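Local coordinates for hypothetical protein BP2299 (Bordetella pertussis Tohama I, PDB 2FQP) that is of unknown function but folds as a small cupin, a double-stranded beta-helix that binds a zinc ion through histidines, at residues Gly28-Trp33 with Glu76-Asn81; Pro5-Thr10 with Thr21-Pro26; Gly48-Glu53 with Ser61-Gly66; Pro44-Pro49 with Glu86-Glu91. One frame throughout, in Å; residues are numbered along the deposited sequence.

How the interactions relate
The four contacts illustrate how a cupin barrel is closed by different means in different places. Interactions 2 and 3 are both beta hairpins with four backbone hydrogen bonds, yet interaction 2 is a surface contact that covers aromatic rings with small groups, whereas interaction 3, partly buried like interactions 1 and 4, turns two leucines into the interior. Interactions 1 and 4 join parts distant in sequence, and in both a threonine hydroxyl takes the place of a backbone acceptor. Interaction 1 carries zinc-binding H77 and joins interaction 2 through E30. Interactions 3 and 4 share G48 and P49, while strand 87-94 of interaction 4 pairs with strand 18-25 of interaction 2.

Interaction 1: Gly28-Trp33 with Glu76-Asn81; sequences GGETGW and EHNVIN. With ZN (zinc ion), chain E.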
# COMPACT_ATOMS: atom_id res chain seq x y z
N GLY A 28 -20.01 7.59 -4.66
CA GLY A 28 -20.25 8.30 -5.90
C GLY A 28 -19.14 9.25 -6.29
O GLY A 28 -19.25 9.94 -7.29
N GLY A 29 -18.04 9.27 -5.54
CA GLY A 29 -17.05 10.33 -5.65
C GLY A 29 -16.10 10.06 -6.80
O GLY A 29 -16.02 8.95 -7.29
N GLU A 30 -15.37 11.10 -7.20
CA GLU A 30 -14.38 10.99 -8.29
C GLU A 30 -13.11 11.84 -8.10
O GLU A 30 -13.11 12.82 -7.37
CB GLU A 30 -15.02 11.37 -9.64
CG GLU A 30 -15.33 12.85 -9.73
CD GLU A 30 -16.05 13.25 -11.03
OE1 GLU A 30 -16.28 12.38 -11.90
OE2 GLU A 30 -16.40 14.45 -11.12
N THR A 31 -12.05 11.49 -8.82
CA THR A 31 -10.81 12.28 -8.82
C THR A 31 -10.84 13.56 -9.61
O THR A 31 -10.09 14.50 -9.28
CB THR A 31 -9.61 11.47 -9.36
OG1 THR A 31 -9.97 10.89 -10.61
CG2 THR A 31 -9.23 10.39 -8.39
N GLY A 32 -11.63 13.56 -10.68
CA GLY A 32 -11.47 14.49 -11.80
C GLY A 32 -10.39 13.94 -12.71
O GLY A 32 -9.59 13.09 -12.30
N TRP A 33 -10.38 14.39 -13.95
CA TRP A 33 -9.36 13.96 -14.88
C TRP A 33 -7.99 14.42 -14.39
O TRP A 33 -7.84 15.52 -13.91
CB TRP A 33 -9.62 14.54 -16.26
CG TRP A 33 -8.92 13.80 -17.36
CD1 TRP A 33 -7.67 14.04 -17.86
CD2 TRP A 33 -9.45 12.70 -18.10
NE1 TRP A 33 -7.39 13.14 -18.87
CE2 TRP A 33 -8.48 12.33 -19.06
CE3 TRP A 33 -10.67 12.02 -18.08
CZ2 TRP A 33 -8.66 11.28 -19.95
CZ3 TRP A 33 -10.85 10.96 -19.00
CH2 TRP A 33 -9.86 10.61 -19.90
N GLU A 76 -3.83 8.60 -18.23
CA GLU A 76 -4.77 9.75 -18.20
C GLU A 76 -6.12 9.18 -17.97
O GLU A 76 -6.57 8.32 -18.72
CB GLU A 76 -4.76 10.54 -19.50
CG GLU A 76 -3.45 11.23 -19.80
CD GLU A 76 -3.62 12.55 -20.59
OE1 GLU A 76 -4.76 13.09 -20.73
OE2 GLU A 76 -2.58 13.03 -21.07
N HIS A 77 -6.78 9.61 -16.89
CA HIS A 77 -8.10 9.11 -16.58
C HIS A 77 -8.82 9.90 -15.49
O HIS A 77 -8.25 10.78 -14.86
CB HIS A 77 -8.02 7.64 -16.13
CG HIS A 77 -7.21 7.41 -14.89
ND1 HIS A 77 -6.93 6.14 -14.44
CD2 HIS A 77 -6.63 8.26 -14.01
CE1 HIS A 77 -6.23 6.21 -13.32
NE2 HIS A 77 -6.02 7.48 -13.04
N ASN A 78 -10.10 9.55 -15.31
CA ASN A 78 -10.93 9.97 -14.23
C ASN A 78 -11.31 8.68 -13.50
O ASN A 78 -11.63 7.68 -14.13
CB ASN A 78 -12.17 10.72 -14.68
CG ASN A 78 -13.08 11.12 -13.49
OD1 ASN A 78 -12.58 11.52 -12.46
ND2 ASN A 78 -14.42 10.96 -13.65
N VAL A 79 -11.27 8.69 -12.18
CA VAL A 79 -11.58 7.50 -11.44
C VAL A 79 -12.76 7.79 -10.54
O VAL A 79 -12.74 8.75 -9.83
CB VAL A 79 -10.41 7.11 -10.51
CG1 VAL A 79 -10.74 5.90 -9.67
CG2 VAL A 79 -9.18 6.81 -11.34
N ILE A 80 -13.73 6.90 -10.55
CA ILE A 80 -15.00 7.08 -9.87
C ILE A 80 -15.26 5.90 -8.95
O ILE A 80 -15.02 4.74 -9.29
CB ILE A 80 -16.17 7.19 -10.90
CG1 ILE A 80 -16.09 8.47 -11.72
CG2 ILE A 80 -17.55 7.15 -10.22
CD1 ILE A 80 -16.93 8.41 -12.99
N ASN A 81 -15.79 6.20 -7.76
CA ASN A 81 -16.28 5.20 -6.83
C ASN A 81 -17.80 5.03 -7.03
O ASN A 81 -18.57 5.88 -6.58
CB ASN A 81 -16.04 5.66 -5.39
CG ASN A 81 -16.64 4.75 -4.38
OD1 ASN A 81 -16.91 3.56 -4.65
ND2 ASN A 81 -16.83 5.27 -3.16
ZN ZN E . -5.04 8.30 -11.15
O HOH W 1 -4.64 9.04 -8.91
O HOH W 2 -6.81 8.22 -9.73
O HOH W 3 -4.87 6.61 -10.02
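The hydroxyl OG1 of T31 receives the backbone N-H of V79 at 3.0 Å, while the T31 amide is bonded to V79 O, so one residue grips both polar groups of its partner. T31 OG1 can do so because it sits between its own backbone N and carbonyl carbon (chi1 51°); it also donates to G32 O. N78 reaches over with CG anti to its backbone N. Its ND2 donates to E30 OE1 at 2.9 Å, coming from above the carboxylate plane, and its OD1 takes a weak bond from G32 N. Next to it, W33 lays its six-membered ring over the H77 backbone, with H77 CA 3.9 Å from the ring centroid, and its NE1 points almost straight at E76 OE1 (3.2 Å, 173°), which lies in the ring plane. At the far end the N81 amide donates to G29 O at 2.8 Å.

Farther out, E53 takes a second hydrogen bond from N78 ND2, steadying the amide between two carboxylates. The CB of H77 points away from the loop, and its imidazole, with V79 CG2 over the centre of one face, binds zinc through NE2 at 2.3 Å. H34 and H36 with three waters complete a metal site of the kind found in the cupin barrel.

Interaction 2: Pro5-Thr10 with Thr21-Pro26; sequences PGAIPT and TEWRFP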
# COMPACT_ATOMS: atom_id res chain seq x y z
N PRO A 5 -19.06 14.28 -5.86
CA PRO A 5 -18.17 14.76 -4.81
C PRO A 5 -16.69 14.44 -5.12
O PRO A 5 -16.41 13.49 -5.83
CB PRO A 5 -18.65 14.00 -3.57
CG PRO A 5 -19.49 12.86 -4.06
CD PRO A 5 -20.03 13.28 -5.38
N GLY A 6 -15.77 15.25 -4.63
CA GLY A 6 -14.36 15.02 -4.84
C GLY A 6 -13.81 13.95 -3.91
O GLY A 6 -14.14 13.89 -2.70
N ALA A 7 -12.95 13.10 -4.46
CA ALA A 7 -12.09 12.26 -3.64
C ALA A 7 -11.05 13.13 -2.93
O ALA A 7 -10.55 14.11 -3.49
CB ALA A 7 -11.40 11.14 -4.52
N ILE A 8 -10.71 12.75 -1.70
CA ILE A 8 -9.88 13.58 -0.84
C ILE A 8 -8.51 12.97 -0.70
O ILE A 8 -8.39 11.83 -0.22
CB ILE A 8 -10.43 13.78 0.55
CG1 ILE A 8 -11.85 14.39 0.48
CG2 ILE A 8 -9.44 14.67 1.36
CD1 ILE A 8 -12.95 13.32 0.52
N PRO A 9 -7.47 13.71 -1.14
CA PRO A 9 -6.09 13.21 -0.99
C PRO A 9 -5.44 13.66 0.32
O PRO A 9 -5.58 14.83 0.68
CB PRO A 9 -5.38 13.83 -2.18
CG PRO A 9 -6.14 15.15 -2.43
CD PRO A 9 -7.52 14.99 -1.86
N THR A 10 -4.80 12.73 1.04
CA THR A 10 -3.94 13.06 2.17
C THR A 10 -2.54 12.53 1.91
O THR A 10 -2.36 11.32 1.77
CB THR A 10 -4.48 12.47 3.45
OG1 THR A 10 -5.80 12.99 3.65
CG2 THR A 10 -3.58 12.82 4.62
N THR A 21 0.14 8.94 -1.18
CA THR A 21 -1.07 9.68 -0.98
C THR A 21 -2.21 8.69 -0.70
O THR A 21 -2.38 7.76 -1.45
CB THR A 21 -1.39 10.55 -2.21
OG1 THR A 21 -0.30 11.47 -2.46
CG2 THR A 21 -2.69 11.35 -1.98
N GLU A 22 -2.95 8.90 0.39
CA GLU A 22 -4.18 8.17 0.64
C GLU A 22 -5.26 8.93 -0.11
O GLU A 22 -5.41 10.16 0.07
CB GLU A 22 -4.54 8.16 2.12
CG GLU A 22 -5.93 7.65 2.44
CD GLU A 22 -6.35 7.99 3.83
OE1 GLU A 22 -6.52 9.21 4.10
OE2 GLU A 22 -6.45 7.05 4.67
N TRP A 23 -6.04 8.21 -0.89
CA TRP A 23 -7.18 8.77 -1.63
C TRP A 23 -8.46 8.20 -1.06
O TRP A 23 -8.66 6.98 -1.04
CB TRP A 23 -7.07 8.45 -3.13
CG TRP A 23 -6.08 9.30 -3.85
CD1 TRP A 23 -4.77 9.01 -4.09
CD2 TRP A 23 -6.32 10.59 -4.39
NE1 TRP A 23 -4.17 10.05 -4.75
CE2 TRP A 23 -5.10 11.03 -4.97
CE3 TRP A 23 -7.44 11.44 -4.44
CZ2 TRP A 23 -4.95 12.29 -5.59
CZ3 TRP A 23 -7.32 12.68 -5.08
CH2 TRP A 23 -6.07 13.09 -5.65
N ARG A 24 -9.32 9.07 -0.53
CA ARG A 24 -10.58 8.63 0.07
C ARG A 24 -11.76 9.12 -0.75
O ARG A 24 -11.99 10.33 -0.90
CB ARG A 24 -10.70 9.07 1.56
CG ARG A 24 -9.69 8.42 2.50
CD ARG A 24 -9.77 9.01 3.94
NE ARG A 24 -11.01 8.61 4.59
CZ ARG A 24 -11.23 8.67 5.91
NH1 ARG A 24 -10.29 9.11 6.75
NH2 ARG A 24 -12.41 8.28 6.40
N PHE A 25 -12.54 8.18 -1.29
CA PHE A 25 -13.65 8.49 -2.16
C PHE A 25 -14.95 8.44 -1.42
O PHE A 25 -15.31 7.41 -0.92
CB PHE A 25 -13.74 7.46 -3.30
CG PHE A 25 -12.64 7.54 -4.30
CD1 PHE A 25 -11.33 7.12 -3.98
CD2 PHE A 25 -12.89 7.97 -5.60
CE1 PHE A 25 -10.33 7.18 -4.88
CE2 PHE A 25 -11.82 8.05 -6.54
CZ PHE A 25 -10.55 7.67 -6.15
N PRO A 26 -15.69 9.57 -1.36
CA PRO A 26 -17.07 9.46 -0.88
C PRO A 26 -17.83 8.52 -1.78
O PRO A 26 -17.40 8.27 -2.94
CB PRO A 26 -17.63 10.88 -1.08
CG PRO A 26 -16.49 11.75 -1.05
CD PRO A 26 -15.36 10.95 -1.73
O HOH W 4 -7.41 11.16 2.51
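A7 sets its methyl squarely over the F25 ring, CB standing 3.6 Å from the centroid in a CH-pi contact. Two residues on, P9 does the same for W23: its CB lies 3.5 Å from the centroid of the six-membered ring, over that ring and so toward one end of the indole, while CG comes near CZ3 and CH2. T21 CG2 approaches this same indole face and also touches P9 CB. Both aromatic rings meet F89 of strand 87-94, so the small residues of 5-10 roof over a cluster that continues into the barrel.

Toward the N-terminal end the packing becomes proline against proline, P5 CB lying 4.0 Å from P26 CG as the two rings slide past each other in opposite directions.

The backbones form an antiparallel ladder. I8 and R24 make one hydrogen-bonded pair, with I8 N to R24 O at 2.9 Å; T10 and E22 make the next, with T10 N to E22 O at 2.8 Å, and P9 and W23 form the non-hydrogen-bonded pair between them.

On the outer face, I8 CD1 packs on P26 CD at 4.1 Å, and T10 and E22 lie side by side, pointing the same way. A water is hydrogen-bonded to T10 OG1 and E22 OE1, 2.7 Å from each, and also lies 3.0 Å from I8 O. R24 leads off to a salt bridge with E86. The hairpin is therefore two-sided: methyl, methylene and ring contacts cover the aromatic residues, while water and charged groups share the opposite face with I8.

Interaction 3: Gly48-Glu53 with Ser61-Gly66; sequences GPLLLE and SQLTRG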
# COMPACT_ATOMS: atom_id res chain seq x y z
N GLY A 48 -13.64 -3.57 -3.65
CA GLY A 48 -14.79 -3.04 -4.36
C GLY A 48 -14.46 -2.60 -5.75
O GLY A 48 -13.27 -2.53 -6.10
N PRO A 49 -15.50 -2.28 -6.55
CA PRO A 49 -15.30 -1.81 -7.93
C PRO A 49 -14.85 -0.34 -7.97
O PRO A 49 -15.22 0.48 -7.10
CB PRO A 49 -16.70 -1.98 -8.54
CG PRO A 49 -17.62 -1.71 -7.41
CD PRO A 49 -16.92 -2.37 -6.21
N LEU A 50 -14.04 -0.00 -8.97
CA LEU A 50 -13.82 1.37 -9.36
C LEU A 50 -14.21 1.47 -10.81
O LEU A 50 -14.11 0.49 -11.55
CB LEU A 50 -12.35 1.78 -9.20
CG LEU A 50 -11.88 2.06 -7.76
CD1 LEU A 50 -10.49 2.58 -7.86
CD2 LEU A 50 -12.76 3.00 -6.99
N LEU A 51 -14.68 2.66 -11.20
CA LEU A 51 -15.07 2.90 -12.57
C LEU A 51 -13.98 3.78 -13.15
O LEU A 51 -13.73 4.87 -12.61
CB LEU A 51 -16.44 3.56 -12.62
CG LEU A 51 -16.97 3.96 -14.00
CD1 LEU A 51 -17.01 2.77 -14.91
CD2 LEU A 51 -18.36 4.55 -13.86
N LEU A 52 -13.30 3.30 -14.18
CA LEU A 52 -12.18 4.04 -14.77
C LEU A 52 -12.57 4.59 -16.12
O LEU A 52 -12.95 3.84 -17.03
CB LEU A 52 -10.95 3.15 -14.90
CG LEU A 52 -10.51 2.39 -13.66
CD1 LEU A 52 -9.49 1.30 -14.03
CD2 LEU A 52 -9.97 3.37 -12.65
N GLU A 53 -12.51 5.92 -16.24
CA GLU A 53 -12.84 6.62 -17.51
C GLU A 53 -11.56 7.04 -18.18
O GLU A 53 -10.76 7.74 -17.60
CB GLU A 53 -13.66 7.86 -17.24
CG GLU A 53 -15.00 7.52 -16.61
CD GLU A 53 -15.94 8.72 -16.46
OE1 GLU A 53 -15.49 9.85 -16.13
OE2 GLU A 53 -17.15 8.50 -16.63
N SER A 61 -13.43 -1.92 -12.84
CA SER A 61 -12.28 -2.72 -12.40
C SER A 61 -12.49 -3.16 -10.94
O SER A 61 -12.90 -2.37 -10.12
CB SER A 61 -10.99 -1.91 -12.54
OG SER A 61 -9.90 -2.63 -12.03
N GLN A 62 -12.24 -4.44 -10.65
CA GLN A 62 -12.52 -4.99 -9.33
C GLN A 62 -11.26 -4.98 -8.49
O GLN A 62 -10.29 -5.63 -8.84
CB GLN A 62 -12.99 -6.44 -9.43
CG GLN A 62 -14.29 -6.60 -10.09
CD GLN A 62 -15.43 -6.00 -9.33
OE1 GLN A 62 -15.40 -5.89 -8.09
NE2 GLN A 62 -16.47 -5.59 -10.06
N LEU A 63 -11.26 -4.19 -7.44
CA LEU A 63 -10.10 -4.11 -6.58
C LEU A 63 -10.29 -4.97 -5.32
O LEU A 63 -11.40 -5.11 -4.81
CB LEU A 63 -9.84 -2.66 -6.20
CG LEU A 63 -9.00 -1.85 -7.17
CD1 LEU A 63 -9.67 -1.77 -8.54
CD2 LEU A 63 -8.75 -0.46 -6.60
N THR A 64 -9.19 -5.51 -4.80
CA THR A 64 -9.21 -6.29 -3.57
C THR A 64 -8.31 -5.61 -2.57
O THR A 64 -7.15 -5.30 -2.89
CB THR A 64 -8.71 -7.70 -3.82
OG1 THR A 64 -9.56 -8.30 -4.79
CG2 THR A 64 -8.75 -8.53 -2.57
N ARG A 65 -8.83 -5.41 -1.35
CA ARG A 65 -8.00 -4.82 -0.32
C ARG A 65 -6.68 -5.60 -0.20
O ARG A 65 -6.67 -6.84 -0.14
CB ARG A 65 -8.73 -4.71 1.04
CG ARG A 65 -9.03 -6.00 1.69
CD ARG A 65 -9.94 -5.81 2.92
NE ARG A 65 -10.15 -7.08 3.62
CZ ARG A 65 -10.56 -7.19 4.88
NH1 ARG A 65 -10.84 -6.10 5.61
NH2 ARG A 65 -10.71 -8.40 5.43
N GLY A 66 -5.59 -4.86 -0.20
CA GLY A 66 -4.27 -5.41 0.02
C GLY A 66 -3.63 -6.08 -1.17
O GLY A 66 -2.58 -6.66 -1.01
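A beta hairpin of the cupin barrel, formed by strands 48-54 and 57-63, brings L50 and L63 together on its inward face. L50 CD1 meets L63 CD2 at 3.7 Å as the two side chains run obliquely across each other; in both, CG stands beside the backbone N (chi1 -76° in L50), and the branched ends converge. Farther along, L52 leans across to S61, its CD1 lying 3.8 Å from S61 CB, so the leucine meets the serine through a methylene carbon.

The other face is occupied by P49 and Q62, the non-hydrogen-bonded pair. Q62 bends at chi2 (-66°), and its amide folds back over the proline, with NE2 at 3.9 Å from P49 CB. This is packing rather than polar recognition. P49, which has no amide hydrogen to offer, falls where the ladder asks for none, while its CA makes a CA-H...O contact with S61 O at 3.3 Å.

The hydrogen-bonded pairs stand on either side of it. L50 and S61 bond reciprocally and nearly straight, S61 N to L50 O being 2.8 Å long at 176°. At G48 and L63 the bonds are less direct: L63 N reaches G48 O at 2.9 Å from well above the carbonyl plane. L63 CB also comes within 3.4 Å of G48 O, a close neighbour for that carbonyl.

Strand 57-63 is the outermost of its sheet within the chain, and strand 48-54 separates it from strand 76-80. L50 reaches V79 of that strand, and both leucines of the pair pack on F87 of strand 87-94. Beyond L63 the chain approaches the second subunit, where G66 O is hydrogen-bonded to Q12 of that other chain.

Interaction 4: Pro44-Pro49 with Glu86-Glu91; sequences PMTTGP and EFVFVE
T46 joins strand 87-94 in two ways, by a hydrogen bond and by a CH-pi contact. Two hydrogen bonds bind V88 on both its polar backbone groups. The amide of M45 (selenomethionine) donates to V88 O at 2.9 Å, and V88 N donates to T46 OG1, also at 2.9 Å; a side-chain hydroxyl here stands in for a main-chain carbonyl. P44 and F89, an antiparallel non-hydrogen-bonded pair, lie just beyond, with P44 CA 3.8 Å from F89 CB.

The aromatic contact is made by F87. T46 CB stands over one face, 3.8 Å from the ring centroid, and CG2 approaches F87 CD2 at 3.6 Å. G48 CA lies at the ring edge, in its plane.

Purely apolar packing falls to M45, whose CG is 4.0 Å from both V88 CG1 and V90 CG2 before the chain bends away. M45 O is hydrogen-bonded to R65 of the second subunit.

One threonine thus works as a polar and an apolar group at once, its hydroxyl serving the strand amide and its carbons the ring. T46 O, by contrast, is buried against F87 CZ without a polar partner, which is probably an energetic cost.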
# COMPACT_ATOMS: atom_id res chain seq x y z
N PRO A 44 -4.97 -1.07 -2.67
CA PRO A 44 -6.32 -0.84 -2.21
C PRO A 44 -6.51 -1.12 -0.73
O PRO A 44 -5.96 -2.09 -0.21
CB PRO A 44 -7.14 -1.83 -3.06
CG PRO A 44 -6.29 -2.14 -4.21
CD PRO A 44 -4.91 -2.17 -3.64
N MSE A 45 -7.30 -0.28 -0.07
CA MSE A 45 -7.63 -0.45 1.35
C MSE A 45 -9.06 -0.94 1.52
O MSE A 45 -9.50 -1.22 2.63
CB MSE A 45 -7.41 0.86 2.10
CG MSE A 45 -6.04 1.44 2.11
SE MSE A 45 -4.62 0.18 2.66
CE MSE A 45 -5.42 -0.26 4.29
N THR A 46 -9.79 -1.01 0.41
CA THR A 46 -11.18 -1.36 0.33
C THR A 46 -11.30 -2.38 -0.78
O THR A 46 -10.64 -2.28 -1.80
CB THR A 46 -12.04 -0.16 -0.08
OG1 THR A 46 -11.78 0.94 0.79
CG2 THR A 46 -13.50 -0.54 -0.08
N THR A 47 -12.14 -3.39 -0.58
CA THR A 47 -12.46 -4.31 -1.68
C THR A 47 -13.71 -3.79 -2.35
O THR A 47 -14.74 -3.56 -1.68
CB THR A 47 -12.67 -5.71 -1.15
OG1 THR A 47 -11.44 -6.17 -0.58
CG2 THR A 47 -13.15 -6.67 -2.27
N GLY A 48 -13.64 -3.57 -3.65
CA GLY A 48 -14.79 -3.04 -4.36
C GLY A 48 -14.46 -2.60 -5.75
O GLY A 48 -13.27 -2.53 -6.10
N PRO A 49 -15.50 -2.28 -6.55
CA PRO A 49 -15.30 -1.81 -7.93
C PRO A 49 -14.85 -0.34 -7.97
O PRO A 49 -15.22 0.48 -7.10
CB PRO A 49 -16.70 -1.98 -8.54
CG PRO A 49 -17.62 -1.71 -7.41
CD PRO A 49 -16.92 -2.37 -6.21
N GLU A 86 -17.69 4.48 1.21
CA GLU A 86 -16.40 5.11 0.97
C GLU A 86 -15.45 4.08 0.44
O GLU A 86 -15.49 2.93 0.90
CB GLU A 86 -15.85 5.69 2.27
CG GLU A 86 -14.53 6.42 2.13
CD GLU A 86 -14.15 7.17 3.39
OE1 GLU A 86 -14.44 6.66 4.48
OE2 GLU A 86 -13.56 8.28 3.28
N PHE A 87 -14.63 4.48 -0.53
CA PHE A 87 -13.58 3.63 -1.10
C PHE A 87 -12.24 4.28 -0.85
O PHE A 87 -12.08 5.48 -1.04
CB PHE A 87 -13.75 3.42 -2.61
CG PHE A 87 -12.89 2.33 -3.13
CD1 PHE A 87 -11.53 2.55 -3.37
CD2 PHE A 87 -13.41 1.04 -3.32
CE1 PHE A 87 -10.69 1.52 -3.78
CE2 PHE A 87 -12.60 0.02 -3.76
CZ PHE A 87 -11.23 0.25 -4.00
N VAL A 88 -11.27 3.49 -0.39
CA VAL A 88 -9.96 4.05 -0.04
C VAL A 88 -8.84 3.23 -0.69
O VAL A 88 -8.91 2.02 -0.75
CB VAL A 88 -9.78 4.07 1.50
CG1 VAL A 88 -8.42 4.68 1.88
CG2 VAL A 88 -10.94 4.80 2.17
N PHE A 89 -7.85 3.94 -1.24
CA PHE A 89 -6.59 3.33 -1.65
C PHE A 89 -5.41 4.23 -1.35
O PHE A 89 -5.56 5.45 -1.17
CB PHE A 89 -6.56 2.83 -3.12
CG PHE A 89 -6.69 3.91 -4.19
CD1 PHE A 89 -5.58 4.70 -4.59
CD2 PHE A 89 -7.87 4.03 -4.93
CE1 PHE A 89 -5.72 5.65 -5.62
CE2 PHE A 89 -7.99 4.94 -5.96
CZ PHE A 89 -6.93 5.76 -6.30
N VAL A 90 -4.25 3.59 -1.23
CA VAL A 90 -3.00 4.25 -1.03
C VAL A 90 -2.21 4.17 -2.35
O VAL A 90 -2.03 3.09 -2.91
CB VAL A 90 -2.20 3.66 0.16
CG1 VAL A 90 -0.77 4.24 0.22
CG2 VAL A 90 -2.94 3.95 1.46
N GLU A 91 -1.81 5.34 -2.83
CA GLU A 91 -1.09 5.47 -4.08
C GLU A 91 0.36 5.88 -3.81
O GLU A 91 0.62 6.85 -3.12
CB GLU A 91 -1.79 6.51 -4.99
CG GLU A 91 -1.37 6.44 -6.45
CD GLU A 91 -2.40 7.16 -7.36
OE1 GLU A 91 -2.28 8.38 -7.52
OE2 GLU A 91 -3.34 6.51 -7.84